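Local coordinates for protein fatty acyl CoA synthetase FADD13 (FATTY-ACYL-CoA SYNTHETASE) (Mycobacterium tuberculosis, PDB 3R44) that belongs to the AMP-binding (ANL) enzyme superfamily, bearing the name fatty acyl-CoA synthetase and pairing a large N-terminal part with a smaller C-terminal domain, at residues A[193-198]-A[319-324]; A[197-202]-A[232-237]; A[313-318]-A[363-368]. All blocks are in the same frame, centred on the assembly; numbering follows the deposited sequence.

Contact 1: residues A[193-198]-A[319-324]. With HIS (histidine), chain B.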
loop_
_atom_site.group_PDB
_atom_site.type_symbol
_atom_site.label_atom_id
_atom_site.label_comp_id
_atom_site.label_asym_id
_atom_site.label_seq_id
_atom_site.Cartn_x
_atom_site.Cartn_y
_atom_site.Cartn_z
ATOM N N GLU A 193 -9.174 2.106 -15.970
ATOM C CA GLU A 193 -8.513 0.940 -16.540
ATOM C C GLU A 193 -7.507 0.324 -15.594
ATOM O O GLU A 193 -7.475 -0.888 -15.474
ATOM C CB GLU A 193 -7.815 1.286 -17.864
ATOM C CG GLU A 193 -6.847 0.214 -18.387
ATOM C CD GLU A 193 -6.228 0.605 -19.747
ATOM O OE1 GLU A 193 -5.322 1.459 -19.760
ATOM O OE2 GLU A 193 -6.671 0.112 -20.803
ATOM N N SER A 194 -6.650 1.140 -14.963
ATOM C CA SER A 194 -5.628 0.558 -14.071
ATOM C C SER A 194 -6.208 -0.078 -12.830
ATOM O O SER A 194 -5.783 -1.110 -12.381
ATOM C CB SER A 194 -4.455 1.569 -13.848
ATOM O OG SER A 194 -4.855 2.737 -13.116
ATOM N N VAL A 195 -7.236 0.547 -12.285
ATOM C CA VAL A 195 -7.917 0.086 -11.127
ATOM C C VAL A 195 -8.639 -1.229 -11.446
ATOM O O VAL A 195 -8.589 -2.209 -10.686
ATOM C CB VAL A 195 -8.934 1.231 -10.692
ATOM C CG1 VAL A 195 -10.000 0.770 -9.804
ATOM C CG2 VAL A 195 -8.148 2.389 -10.073
ATOM N N HIS A 196 -9.332 -1.236 -12.569
ATOM C CA HIS A 196 -10.004 -2.450 -13.016
ATOM C C HIS A 196 -8.984 -3.582 -13.221
ATOM O O HIS A 196 -9.232 -4.724 -12.840
ATOM C CB HIS A 196 -10.755 -2.190 -14.299
ATOM C CG HIS A 196 -11.221 -3.437 -14.986
ATOM N ND1 HIS A 196 -10.557 -3.985 -16.067
ATOM C CD2 HIS A 196 -12.254 -4.264 -14.706
ATOM C CE1 HIS A 196 -11.188 -5.091 -16.439
ATOM N NE2 HIS A 196 -12.232 -5.272 -15.641
ATOM N N SER A 197 -7.854 -3.258 -13.833
ATOM C CA SER A 197 -6.831 -4.280 -14.092
ATOM C C SER A 197 -6.272 -4.842 -12.795
ATOM O O SER A 197 -6.070 -6.039 -12.668
ATOM C CB SER A 197 -5.732 -3.707 -14.957
ATOM O OG SER A 197 -6.225 -3.534 -16.276
ATOM N N ALA A 198 -6.048 -3.980 -11.828
ATOM C CA ALA A 198 -5.509 -4.410 -10.572
ATOM C C ALA A 198 -6.525 -5.251 -9.863
ATOM O O ALA A 198 -6.171 -6.264 -9.282
ATOM C CB ALA A 198 -5.144 -3.167 -9.703
ATOM N N GLU A 319 2.317 2.854 -7.302
ATOM C CA GLU A 319 2.405 2.949 -8.761
ATOM C C GLU A 319 1.814 1.744 -9.487
ATOM O O GLU A 319 1.494 1.832 -10.659
ATOM C CB GLU A 319 3.855 3.145 -9.174
ATOM C CG GLU A 319 4.382 4.542 -8.833
ATOM C CD GLU A 319 5.144 4.606 -7.495
ATOM O OE1 GLU A 319 4.799 3.847 -6.519
ATOM O OE2 GLU A 319 6.031 5.507 -7.395
ATOM N N SER A 320 1.734 0.606 -8.806
ATOM C CA SER A 320 1.135 -0.614 -9.391
ATOM C C SER A 320 -0.271 -0.911 -8.908
ATOM O O SER A 320 -0.806 -1.997 -9.112
ATOM C CB SER A 320 2.056 -1.794 -9.169
ATOM O OG SER A 320 2.006 -2.182 -7.835
ATOM N N CYS A 321 -0.893 0.089 -8.294
ATOM C CA CYS A 321 -2.267 0.013 -7.794
ATOM C C CYS A 321 -2.498 -1.129 -6.863
ATOM O O CYS A 321 -3.582 -1.736 -6.884
ATOM C CB CYS A 321 -3.272 -0.128 -8.935
ATOM S SG CYS A 321 -4.838 0.644 -8.645
ATOM N N GLY A 322 -1.459 -1.481 -6.132
ATOM C CA GLY A 322 -1.548 -2.604 -5.225
ATOM C C GLY A 322 -1.416 -3.979 -5.846
ATOM O O GLY A 322 -1.656 -4.965 -5.168
ATOM N N GLY A 323 -1.120 -4.071 -7.141
ATOM C CA GLY A 323 -0.846 -5.353 -7.773
ATOM C C GLY A 323 0.642 -5.571 -7.966
ATOM O O GLY A 323 1.466 -4.686 -7.783
ATOM N N GLY A 324 1.023 -6.740 -8.386
ATOM C CA GLY A 324 2.431 -6.954 -8.654
ATOM C C GLY A 324 2.721 -8.426 -8.560
ATOM O O GLY A 324 2.521 -9.138 -9.558
HETATM N N HIS B . -11.032 -3.345 -20.147
HETATM C CA HIS B . -11.753 -2.265 -19.432
HETATM C C HIS B . -10.768 -1.341 -18.749
HETATM O O HIS B . -10.675 -0.129 -18.959
HETATM C CB HIS B . -12.734 -2.904 -18.428
HETATM C CG HIS B . -13.196 -2.001 -17.332
HETATM N ND1 HIS B . -14.378 -2.235 -16.649
HETATM C CD2 HIS B . -12.655 -0.874 -16.786
HETATM C CE1 HIS B . -14.535 -1.295 -15.725
HETATM N NE2 HIS B . -13.500 -0.467 -15.780
HETATM O OXT HIS B . -9.999 -1.821 -17.921
#

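Contact 2: residues A[197-202]-A[232-237]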
loop_
_atom_site.group_PDB
_atom_site.type_symbol
_atom_site.label_atom_id
_atom_site.label_comp_id
_atom_site.label_asym_id
_atom_site.label_seq_id
_atom_site.Cartn_x
_atom_site.Cartn_y
_atom_site.Cartn_z
ATOM N N SER A 197 -7.854 -3.258 -13.833
ATOM C CA SER A 197 -6.831 -4.280 -14.092
ATOM C C SER A 197 -6.272 -4.842 -12.795
ATOM O O SER A 197 -6.070 -6.039 -12.668
ATOM C CB SER A 197 -5.732 -3.707 -14.957
ATOM O OG SER A 197 -6.225 -3.534 -16.276
ATOM N N ALA A 198 -6.048 -3.980 -11.828
ATOM C CA ALA A 198 -5.509 -4.410 -10.572
ATOM C C ALA A 198 -6.525 -5.251 -9.863
ATOM O O ALA A 198 -6.171 -6.264 -9.282
ATOM C CB ALA A 198 -5.144 -3.167 -9.703
ATOM N N ALA A 199 -7.798 -4.848 -9.915
ATOM C CA ALA A 199 -8.853 -5.614 -9.238
ATOM C C ALA A 199 -8.934 -6.993 -9.917
ATOM O O ALA A 199 -9.013 -8.036 -9.262
ATOM C CB ALA A 199 -10.220 -4.848 -9.297
ATOM N N SER A 200 -8.911 -6.995 -11.238
ATOM C CA SER A 200 -8.966 -8.266 -12.001
ATOM C C SER A 200 -7.799 -9.142 -11.738
ATOM O O SER A 200 -7.944 -10.358 -11.628
ATOM C CB SER A 200 -8.963 -8.029 -13.499
ATOM O OG SER A 200 -10.061 -7.262 -13.842
ATOM N N SER A 201 -6.624 -8.512 -11.628
ATOM C CA SER A 201 -5.399 -9.222 -11.308
ATOM C C SER A 201 -5.555 -10.005 -9.986
ATOM O O SER A 201 -5.356 -11.200 -9.921
ATOM C CB SER A 201 -4.237 -8.260 -11.190
ATOM O OG SER A 201 -3.093 -9.019 -10.953
ATOM N N TRP A 202 -5.979 -9.316 -8.948
ATOM C CA TRP A 202 -6.208 -9.990 -7.661
ATOM C C TRP A 202 -7.265 -11.087 -7.763
ATOM O O TRP A 202 -7.054 -12.232 -7.377
ATOM C CB TRP A 202 -6.676 -8.945 -6.669
ATOM C CG TRP A 202 -5.596 -8.177 -6.067
ATOM C CD1 TRP A 202 -5.006 -7.005 -6.520
ATOM C CD2 TRP A 202 -5.005 -8.465 -4.840
ATOM N NE1 TRP A 202 -4.035 -6.590 -5.623
ATOM C CE2 TRP A 202 -4.032 -7.466 -4.580
ATOM C CE3 TRP A 202 -5.164 -9.524 -3.923
ATOM C CZ2 TRP A 202 -3.211 -7.502 -3.441
ATOM C CZ3 TRP A 202 -4.382 -9.540 -2.795
ATOM C CH2 TRP A 202 -3.421 -8.524 -2.552
ATOM N N SER A 232 -13.863 -6.438 -4.574
ATOM C CA SER A 232 -15.015 -6.972 -3.861
ATOM C C SER A 232 -16.291 -6.793 -4.690
ATOM O O SER A 232 -17.116 -7.721 -4.811
ATOM C CB SER A 232 -15.154 -6.354 -2.472
ATOM O OG SER A 232 -14.132 -6.852 -1.614
ATOM N N ALA A 233 -16.525 -5.596 -5.220
ATOM C CA ALA A 233 -17.669 -5.410 -6.102
ATOM C C ALA A 233 -17.551 -6.243 -7.380
ATOM O O ALA A 233 -18.530 -6.815 -7.889
ATOM C CB ALA A 233 -17.864 -3.922 -6.430
ATOM N N MET A 234 -16.364 -6.287 -7.940
ATOM C CA MET A 234 -16.123 -7.068 -9.141
ATOM C C MET A 234 -16.510 -8.533 -8.976
ATOM O O MET A 234 -17.197 -9.096 -9.824
ATOM C CB MET A 234 -14.650 -6.972 -9.583
ATOM C CG MET A 234 -14.384 -7.825 -10.760
ATOM S SD MET A 234 -12.800 -7.426 -11.484
ATOM C CE MET A 234 -12.909 -5.656 -11.666
ATOM N N ARG A 235 -16.133 -9.123 -7.854
ATOM C CA ARG A 235 -16.360 -10.556 -7.632
ATOM C C ARG A 235 -17.666 -10.845 -6.859
ATOM O O ARG A 235 -18.121 -11.990 -6.848
ATOM C CB ARG A 235 -15.132 -11.129 -6.939
ATOM C CG ARG A 235 -15.177 -12.617 -6.390
ATOM C CD ARG A 235 -15.164 -13.711 -7.453
ATOM N NE ARG A 235 -16.467 -13.868 -8.048
ATOM C CZ ARG A 235 -16.823 -14.843 -8.886
ATOM N NH1 ARG A 235 -18.065 -14.862 -9.316
ATOM N NH2 ARG A 235 -15.962 -15.800 -9.273
ATOM N N GLY A 236 -18.278 -9.847 -6.226
ATOM C CA GLY A 236 -19.477 -10.078 -5.427
ATOM C C GLY A 236 -19.152 -10.603 -4.039
ATOM O O GLY A 236 -19.686 -11.617 -3.550
ATOM N N VAL A 237 -18.290 -9.868 -3.383
ATOM C CA VAL A 237 -17.774 -10.184 -2.035
ATOM C C VAL A 237 -18.389 -9.192 -1.103
ATOM O O VAL A 237 -18.569 -8.025 -1.468
ATOM C CB VAL A 237 -16.290 -9.996 -2.079
ATOM C CG1 VAL A 237 -15.652 -9.959 -0.683
ATOM C CG2 VAL A 237 -15.695 -11.154 -2.922
#

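Contact 3: residues A[313-318]-A[363-368]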
loop_
_atom_site.group_PDB
_atom_site.type_symbol
_atom_site.label_atom_id
_atom_site.label_comp_id
_atom_site.label_asym_id
_atom_site.label_seq_id
_atom_site.Cartn_x
_atom_site.Cartn_y
_atom_site.Cartn_z
ATOM N N GLN A 313 0.779 -13.509 0.645
ATOM C CA GLN A 313 1.705 -12.389 0.789
ATOM C C GLN A 313 2.017 -11.858 -0.589
ATOM O O GLN A 313 1.698 -12.504 -1.569
ATOM C CB GLN A 313 2.999 -12.880 1.469
ATOM C CG GLN A 313 2.837 -13.337 2.850
ATOM C CD GLN A 313 4.077 -14.039 3.341
ATOM O OE1 GLN A 313 5.012 -13.373 3.768
ATOM N NE2 GLN A 313 4.098 -15.386 3.269
ATOM N N GLY A 314 2.585 -10.678 -0.679
ATOM C CA GLY A 314 3.052 -10.185 -1.960
ATOM C C GLY A 314 3.833 -8.911 -1.938
ATOM O O GLY A 314 4.208 -8.401 -0.870
ATOM N N TYR A 315 4.007 -8.361 -3.128
ATOM C CA TYR A 315 4.718 -7.162 -3.346
ATOM C C TYR A 315 3.905 -6.282 -4.286
ATOM O O TYR A 315 3.456 -6.757 -5.358
ATOM C CB TYR A 315 6.029 -7.491 -4.005
ATOM C CG TYR A 315 6.783 -6.304 -4.553
ATOM C CD1 TYR A 315 7.441 -5.415 -3.695
ATOM C CD2 TYR A 315 6.837 -6.070 -5.921
ATOM C CE1 TYR A 315 8.199 -4.369 -4.193
ATOM C CE2 TYR A 315 7.564 -5.006 -6.425
ATOM C CZ TYR A 315 8.229 -4.155 -5.554
ATOM O OH TYR A 315 8.937 -3.103 -6.093
ATOM N N ALA A 316 3.739 -5.016 -3.888
ATOM C CA ALA A 316 3.041 -4.027 -4.745
ATOM C C ALA A 316 3.512 -2.652 -4.322
ATOM O O ALA A 316 4.152 -2.533 -3.264
ATOM C CB ALA A 316 1.543 -4.162 -4.562
ATOM N N LEU A 317 3.150 -1.630 -5.090
ATOM C CA LEU A 317 3.559 -0.260 -4.842
ATOM C C LEU A 317 2.320 0.539 -5.073
ATOM O O LEU A 317 1.436 0.089 -5.780
ATOM C CB LEU A 317 4.605 0.195 -5.859
ATOM C CG LEU A 317 5.954 -0.484 -5.931
ATOM C CD1 LEU A 317 6.879 0.431 -6.775
ATOM C CD2 LEU A 317 6.509 -0.648 -4.518
ATOM N N THR A 318 2.292 1.767 -4.618
ATOM C CA THR A 318 1.285 2.712 -5.099
ATOM C C THR A 318 1.176 2.806 -6.626
ATOM O O THR A 318 0.071 2.766 -7.160
ATOM C CB THR A 318 1.494 4.091 -4.425
ATOM O OG1 THR A 318 1.500 3.872 -3.002
ATOM C CG2 THR A 318 0.374 5.055 -4.770
ATOM N N GLY A 363 18.462 -7.743 -10.006
ATOM C CA GLY A 363 18.463 -6.383 -10.554
ATOM C C GLY A 363 17.337 -5.535 -10.020
ATOM O O GLY A 363 16.720 -5.853 -8.994
ATOM N N GLU A 364 17.059 -4.443 -10.702
ATOM C CA GLU A 364 15.984 -3.557 -10.261
ATOM C C GLU A 364 14.638 -4.184 -10.657
ATOM O O GLU A 364 14.482 -4.561 -11.808
ATOM C CB GLU A 364 16.148 -2.166 -10.889
ATOM C CG GLU A 364 15.060 -1.218 -10.429
ATOM C CD GLU A 364 15.071 0.117 -11.201
ATOM O OE1 GLU A 364 15.801 0.216 -12.242
ATOM O OE2 GLU A 364 14.344 1.054 -10.777
ATOM N N VAL A 365 13.681 -4.279 -9.727
ATOM C CA VAL A 365 12.393 -4.847 -10.036
ATOM C C VAL A 365 11.673 -3.940 -11.036
ATOM O O VAL A 365 11.596 -2.681 -10.850
ATOM C CB VAL A 365 11.562 -5.098 -8.807
ATOM C CG1 VAL A 365 10.176 -5.705 -9.230
ATOM C CG2 VAL A 365 12.329 -6.092 -7.802
ATOM N N VAL A 366 11.219 -4.542 -12.142
ATOM C CA VAL A 366 10.458 -3.755 -13.128
ATOM C C VAL A 366 9.113 -4.444 -13.399
ATOM O O VAL A 366 9.008 -5.681 -13.302
ATOM C CB VAL A 366 11.217 -3.480 -14.415
ATOM C CG1 VAL A 366 12.366 -2.507 -14.191
ATOM C CG2 VAL A 366 11.697 -4.744 -15.086
ATOM N N ILE A 367 8.089 -3.653 -13.714
ATOM C CA ILE A 367 6.736 -4.191 -13.908
ATOM C C ILE A 367 6.196 -3.710 -15.243
ATOM O O ILE A 367 6.338 -2.497 -15.566
ATOM C CB ILE A 367 5.808 -3.708 -12.756
ATOM C CG1 ILE A 367 6.369 -4.138 -11.371
ATOM C CG2 ILE A 367 4.350 -4.187 -12.977
ATOM C CD1 ILE A 367 5.578 -3.610 -10.096
ATOM N N LYS A 368 5.516 -4.569 -15.996
ATOM C CA LYS A 368 4.816 -4.172 -17.256
ATOM C C LYS A 368 3.391 -4.700 -17.122
ATOM O O LYS A 368 3.196 -5.878 -16.877
ATOM C CB LYS A 368 5.488 -4.737 -18.508
ATOM C CG LYS A 368 4.768 -4.373 -19.805
ATOM C CD LYS A 368 5.615 -4.782 -21.036
ATOM C CE LYS A 368 6.492 -3.632 -21.462
ATOM N NZ LYS A 368 7.161 -3.894 -22.779
#

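Contact 1: residues A[193-198]-A[319-324]
Cys321 meets the helix 192-205 through its CB and SG, fitting between Ala198 and Val195. Ala198 CB lies 3.7 Å from Cys321 CB, and the same methyl is 3.5 Å from Cys321 O. The sulfur lies against aliphatic carbon of both helix residues, Val195 CG2 and Ala198 CB each being 4.0 Å from Cys321 SG. Cys321 is brought there by a type I' beta turn running from Ser320 to Gly323. It holds the first central position, with a left-handed phi of 55°, and Gly323 N closes the turn on Ser320 O at 2.9 Å. A second bond spans the turn: Ser320 OG donates to Gly323 O over 2.6 Å, at a C=O...donor angle of 148°. Ser320 OG also bonds to Leu317 N, which ties the turn to the chain just before it. Phe174 of strand 172-178 touches both Cys321 and Val195. The bound histidine lies against the side of the helix that faces away from the turn. His196 has CG anti to its N (chi1 167°), placing its ring where the ligand's CG sits 3.4 Å above the ring plane, over its centre, while His196 ND1 comes within 2.9 Å of the ligand's OXT. Chemically, the junction is buried and mostly apolar; the polar atom it takes in, Cys321 O, is satisfied by Thr227 OG1. Residues 193-198 meet the turn by van der Waals contact, and directed bonds come from within the turn, from Thr227 and from Trp202, further along the same helix.

Contact 2: residues A[197-202]-A[232-237]
Met234 lays the end of its side chain over Ala199 and Ser200, reaching from the last turn of helix 223-235 to helix 192-205. Helix 223-235 is the connecting helix of a beta-alpha-beta crossover: strands 213-216 and 238-241, which precede and follow it, are parallel neighbours in the large mixed sheet. The nearest CA atoms of the two segments, Ala199 and Met234, are 7.4 Å apart, a gap across which Met234 supplies most of the contact. It does so by running nearly straight through CB and CG (chi1 177°, chi2 167°) before bending at its last torsion, -51°, which lowers CE onto the opposing helix. There CE meets Ala199 CB at 3.7 Å in a purely apolar contact, and SD lies 3.6 Å from Ser200 OG. That hydroxyl is hydrogen-bonded to His196 O, one turn earlier in its own helix; Met234 SD therefore lies beside an oxygen whose partner is a helix carbonyl, and its approach is a packing contact. Ala199 also touches Ile230 and Phe231, which extends the interface back along helix 223-235. The exit of that helix is well defined: Gly236 leaves with positive phi, and Val237 N bonds to Ser232 O at 2.8 Å, the 6→1 bond found in the Schellman motif. Two carbonyls of this last turn are also gripped from outside, Ala233 O by Arg25 NE and Met234 O by Arg25 NH2. The backbone under the methionine is thus held independently of its tip, whose methyl CE lies 3.9 Å from Ser200 OG.

Contact 3: residues A[313-318]-A[363-368]
Strand 310-316 and strand 364-369 approach without pairing: their nearest CA atoms, Tyr315 and Val365, are 10.4 Å apart, too far for paired neighbours. The strands belong to different sheets, the nine-strand mixed sheet and the five-strand antiparallel one, which meet here through their side chains. Each strand keeps its backbone bonds within its own sheet, Tyr315 with Thr325 in the first and Val365 with Thr394 in the second. The chain turns a corner at Gly363, whose phi of 158° suits a glycine. From these backbones Tyr315, Val365 and Ile367 point into the shared interior, whereas Val366 faces the other way. The two segments bury 126 Å² between them; Tyr315 accounts for 50 Å² of this, Ile367 for 32 Å² and Val365 for 30 Å², so three side chains carry nearly all of the contact. Tyr315 carries its ring across with CG anti to N (chi1 168°), and the ring then runs past Val365 in the opposite sense to the valine. The touching atom of the ring is CE2, 3.9 Å from Val365 CG1; the methyl comes in obliquely. Ile367 reaches the same carbon from two residues further on, its CD1 at 4.4 Å from Tyr315 CE2, the branch extended by a chi2 of 175°. Leu406 and Ile408 of strand 406-410 touch both Tyr315 and Val365 and so enlarge the apolar cluster. The tyrosine ring crosses this apolar layer with its polar end satisfied beyond it, where Tyr315 OH is hydrogen-bonded to Asp396 OD2.

Contacts 1 and 2 share Ser197 and Ala198 on helix 192-205, with centres 11 Å apart. Trp202 NE1 lies 2.9 Å from Gly322 O, a probable hydrogen bond that ties contact 2's helix to contact 1's turn. Met234 CE packs 3.4 Å from His196 CD2; the Met234 side chain is about 6 Å from the bound histidine, with the His196 ring touching both. Contact 3, centred 12 Å from contact 1, follows the same chain into the turn: Ser320 CB is 4.1 Å from Ile367 CD1, and Ala316 CB also packs against Gly322 and Gly323. Contacts 2 and 3 do not touch, their centres being 19 Å apart, while contact 1 touches both.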